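Local coordinates for amidohydrolase (Brucella melitensis biovar Abortus, PDB 4F0L), which is probably a metal-dependent deaminase of the amidohydrolase superfamily, binding one metal ion, iron in this crystal, in a TIM-barrel domain, at residues C424-W427 against Q433-G436; D413-I416 against R420-V423. All blocks are in the same frame, centred on the assembly; numbering follows the deposited sequence.

Interaction 1 (C424-W427 against Q433-G436); sequences CDVW and QVEG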
# COMPACT_ATOMS: atom_id res chain seq x y z
N CYS B 424 -10.37 13.15 7.55
CA CYS B 424 -10.52 14.05 8.69
C CYS B 424 -11.82 13.72 9.47
O CYS B 424 -11.79 12.97 10.43
CB CYS B 424 -10.47 15.51 8.24
SG CYS B 424 -10.24 16.65 9.62
N ASP B 425 -12.96 14.23 9.00
CA ASP B 425 -14.26 13.92 9.61
C ASP B 425 -15.06 12.94 8.78
O ASP B 425 -14.93 12.89 7.55
CB ASP B 425 -15.05 15.21 9.84
CG ASP B 425 -14.37 16.16 10.81
OD1 ASP B 425 -13.38 15.78 11.46
OD2 ASP B 425 -14.83 17.32 10.95
N VAL B 426 -15.93 12.19 9.43
CA VAL B 426 -16.77 11.25 8.75
C VAL B 426 -18.15 11.28 9.40
O VAL B 426 -18.25 11.17 10.62
CB VAL B 426 -16.20 9.82 8.83
CG1 VAL B 426 -17.12 8.85 8.10
CG2 VAL B 426 -14.74 9.74 8.31
N TRP B 427 -19.18 11.45 8.58
CA TRP B 427 -20.56 11.43 9.01
C TRP B 427 -21.28 10.25 8.45
O TRP B 427 -21.15 9.93 7.26
CB TRP B 427 -21.27 12.63 8.50
CG TRP B 427 -20.80 13.99 9.00
CD1 TRP B 427 -21.38 14.79 9.95
CD2 TRP B 427 -19.63 14.73 8.53
NE1 TRP B 427 -20.69 15.96 10.11
CE2 TRP B 427 -19.63 15.99 9.27
CE3 TRP B 427 -18.62 14.49 7.61
CZ2 TRP B 427 -18.63 16.94 9.09
CZ3 TRP B 427 -17.67 15.48 7.39
CH2 TRP B 427 -17.67 16.67 8.13
N GLN B 433 -19.11 10.63 13.22
CA GLN B 433 -18.56 9.53 13.96
C GLN B 433 -17.04 9.68 14.14
O GLN B 433 -16.52 9.22 15.14
CB GLN B 433 -18.89 8.18 13.33
CG GLN B 433 -20.37 7.84 13.32
CD GLN B 433 -20.92 7.55 14.72
OE1 GLN B 433 -20.14 7.48 15.67
NE2 GLN B 433 -22.24 7.45 14.86
N VAL B 434 -16.37 10.34 13.20
CA VAL B 434 -14.92 10.48 13.19
C VAL B 434 -14.60 11.96 13.14
O VAL B 434 -15.18 12.70 12.33
CB VAL B 434 -14.30 9.74 11.99
CG1 VAL B 434 -12.77 9.97 11.95
CG2 VAL B 434 -14.67 8.25 12.05
N GLU B 435 -13.72 12.40 14.01
CA GLU B 435 -13.27 13.78 14.05
C GLU B 435 -11.73 13.82 14.01
O GLU B 435 -11.09 13.22 14.85
CB GLU B 435 -13.78 14.50 15.28
CG GLU B 435 -13.43 15.97 15.23
CD GLU B 435 -13.88 16.71 16.45
OE1 GLU B 435 -15.07 17.03 16.50
OE2 GLU B 435 -13.03 16.97 17.33
N GLY B 436 -11.16 14.58 13.07
CA GLY B 436 -9.72 14.66 12.91
C GLY B 436 -9.10 13.26 12.88
O GLY B 436 -8.10 13.02 13.53

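Interaction 2 (D413-I416 against R420-V423); sequences DGWI and RAHV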
# COMPACT_ATOMS: atom_id res chain seq x y z
N ASP B 413 -5.81 12.26 -6.17
CA ASP B 413 -4.57 11.59 -6.57
C ASP B 413 -3.52 11.67 -5.45
O ASP B 413 -2.77 10.72 -5.22
CB ASP B 413 -4.07 12.13 -7.90
CG ASP B 413 -4.96 11.72 -9.06
OD1 ASP B 413 -5.58 10.65 -9.00
OD2 ASP B 413 -5.02 12.43 -10.06
N GLY B 414 -3.53 12.76 -4.70
CA GLY B 414 -2.58 12.94 -3.60
C GLY B 414 -2.89 12.01 -2.46
O GLY B 414 -2.02 11.38 -1.85
N TRP B 415 -4.17 11.87 -2.21
CA TRP B 415 -4.68 10.99 -1.21
C TRP B 415 -4.38 9.57 -1.53
O TRP B 415 -3.86 8.84 -0.69
CB TRP B 415 -6.20 11.16 -1.13
CG TRP B 415 -6.91 10.33 -0.11
CD1 TRP B 415 -6.42 9.80 1.08
CD2 TRP B 415 -8.31 9.97 -0.14
NE1 TRP B 415 -7.39 9.13 1.75
CE2 TRP B 415 -8.56 9.21 1.08
CE3 TRP B 415 -9.36 10.16 -1.04
CZ2 TRP B 415 -9.82 8.69 1.37
CZ3 TRP B 415 -10.61 9.62 -0.74
CH2 TRP B 415 -10.83 8.91 0.44
N ILE B 416 -4.72 9.15 -2.73
CA ILE B 416 -4.70 7.72 -3.06
C ILE B 416 -3.30 7.22 -3.43
O ILE B 416 -2.96 6.11 -3.09
CB ILE B 416 -5.67 7.42 -4.22
CG1 ILE B 416 -7.10 7.59 -3.74
CG2 ILE B 416 -5.43 6.01 -4.79
CD1 ILE B 416 -8.12 7.75 -4.86
N ARG B 420 -0.58 12.08 0.55
CA ARG B 420 -0.51 13.51 0.86
C ARG B 420 -1.82 14.11 1.46
O ARG B 420 -1.88 15.31 1.72
CB ARG B 420 -0.14 14.27 -0.43
CG ARG B 420 1.32 14.09 -0.89
CD ARG B 420 2.37 14.78 -0.04
NE ARG B 420 3.71 14.40 -0.52
CZ ARG B 420 4.39 15.02 -1.47
NH1 ARG B 420 3.93 16.14 -2.01
NH2 ARG B 420 5.58 14.56 -1.86
N ALA B 421 -2.86 13.29 1.62
CA ALA B 421 -4.05 13.65 2.38
C ALA B 421 -4.47 12.44 3.15
O ALA B 421 -4.04 11.33 2.82
CB ALA B 421 -5.19 14.09 1.47
N HIS B 422 -5.36 12.67 4.13
CA HIS B 422 -5.94 11.67 4.99
C HIS B 422 -7.38 12.03 5.35
O HIS B 422 -7.80 13.17 5.25
CB HIS B 422 -5.10 11.52 6.26
CG HIS B 422 -3.63 11.27 5.99
ND1 HIS B 422 -2.72 12.27 5.89
CD2 HIS B 422 -2.94 10.07 5.76
CE1 HIS B 422 -1.51 11.74 5.60
NE2 HIS B 422 -1.65 10.39 5.53
N VAL B 423 -8.14 11.03 5.78
CA VAL B 423 -9.53 11.24 6.30
C VAL B 423 -9.53 12.13 7.55
O VAL B 423 -8.74 11.92 8.48
CB VAL B 423 -10.19 9.89 6.58
CG1 VAL B 423 -11.51 10.05 7.36
CG2 VAL B 423 -10.41 9.13 5.28

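Interaction 1 (C424-W427 against Q433-G436)
V434 lies alongside V426, both side chains pointing the same way from one face of an antiparallel beta hairpin, and their CB atoms come within 3.7 Å. This pair is of the hydrogen-bonded kind: V426 N donates to V434 O at 3.0 Å, and V434 N answers with a longer bond of 3.3 Å to V426 O, received in the carbonyl plane on a lone pair. The same V426 O takes a second, shorter bond from Q433 N, at 2.8 Å and nearly along the C=O axis, so that Q433 and V434 together face one residue in a classic beta bulge. The CG1 branch of V434, anti to its own N (chi1 177°), reaches C424 O at 3.5 Å.

On the face opposite V426, D425 adds a side-chain bond to the ladder. With its CG beside the backbone N (chi1 -63°), the carboxylate extends toward the end of strand 431-435, while OD2 forms a salt bridge with K432, earlier on that strand, and a hydrogen bond with Q54. OD1 runs past the CA of E435 and is met nearly end-on by the backbone of G436, whose N lies 3.0 Å from D425 OD1 with an N-H...O angle of 161°.

Interaction 2 (D413-I416 against R420-V423)
W415, on the helix 408-417, meets the chain that returns from the helix end at A421 near its root and at V423 at its far end. Its CB rests 4.0 Å from the CB of A421. The indole then passes the next residues at a slant: CD1 approaches the backbone O of A421 at 3.3 Å, and CZ2 on the six-membered ring reaches CG2 of V423 at 4.0 Å. The torsion about CA-CB, with CG anti to the backbone N (chi1 -179°), carries the ring off the helix along this path, and L398 of strand 395-399 and I336 of helix 336-351 also touch it.

A421 also packs its methyl group on L403. One residue back on the helix, G414 meets R420 through its backbone. The N of R420 donates to G414 O at 2.9 Å in a nearly straight bond (169°), although the donor stands well above the carbonyl plane. The CB of R420 lies 3.7 Å from the same G414 O, after which its side chain bends at chi2 and leads away to the second subunit, where NH2 bonds to the backbone O of Y71 and the guanidinium makes a cation-pi contact with the Y71 ring.

The arrangement is a helix-to-strand connection: a short link held by one backbone bond from R420 N back to G414 O in the helix, with a helix tryptophan packed against the chain entering a strand of the sheet that holds strands 395-399, 422-428 and 431-435.

Followed from the N terminus, the chain leaves helix 408-417, turns through a short connection and enters strand 422-428; interaction 2 closes this connection. Interaction 1 begins at the very next residue, C424, and closes the hairpin formed by strands 422-428 and 431-435. The two loops are therefore consecutive, neither nested nor crossed, and share strand 422-428, whose start serves interaction 2 and whose later part serves interaction 1. Their centres lie 15 Å apart, and the segments of one do not touch those of the other beyond adjoining in sequence. Together they tie the helix to two neighbouring strands of the sheet that also holds strand 395-399, away from the iron site.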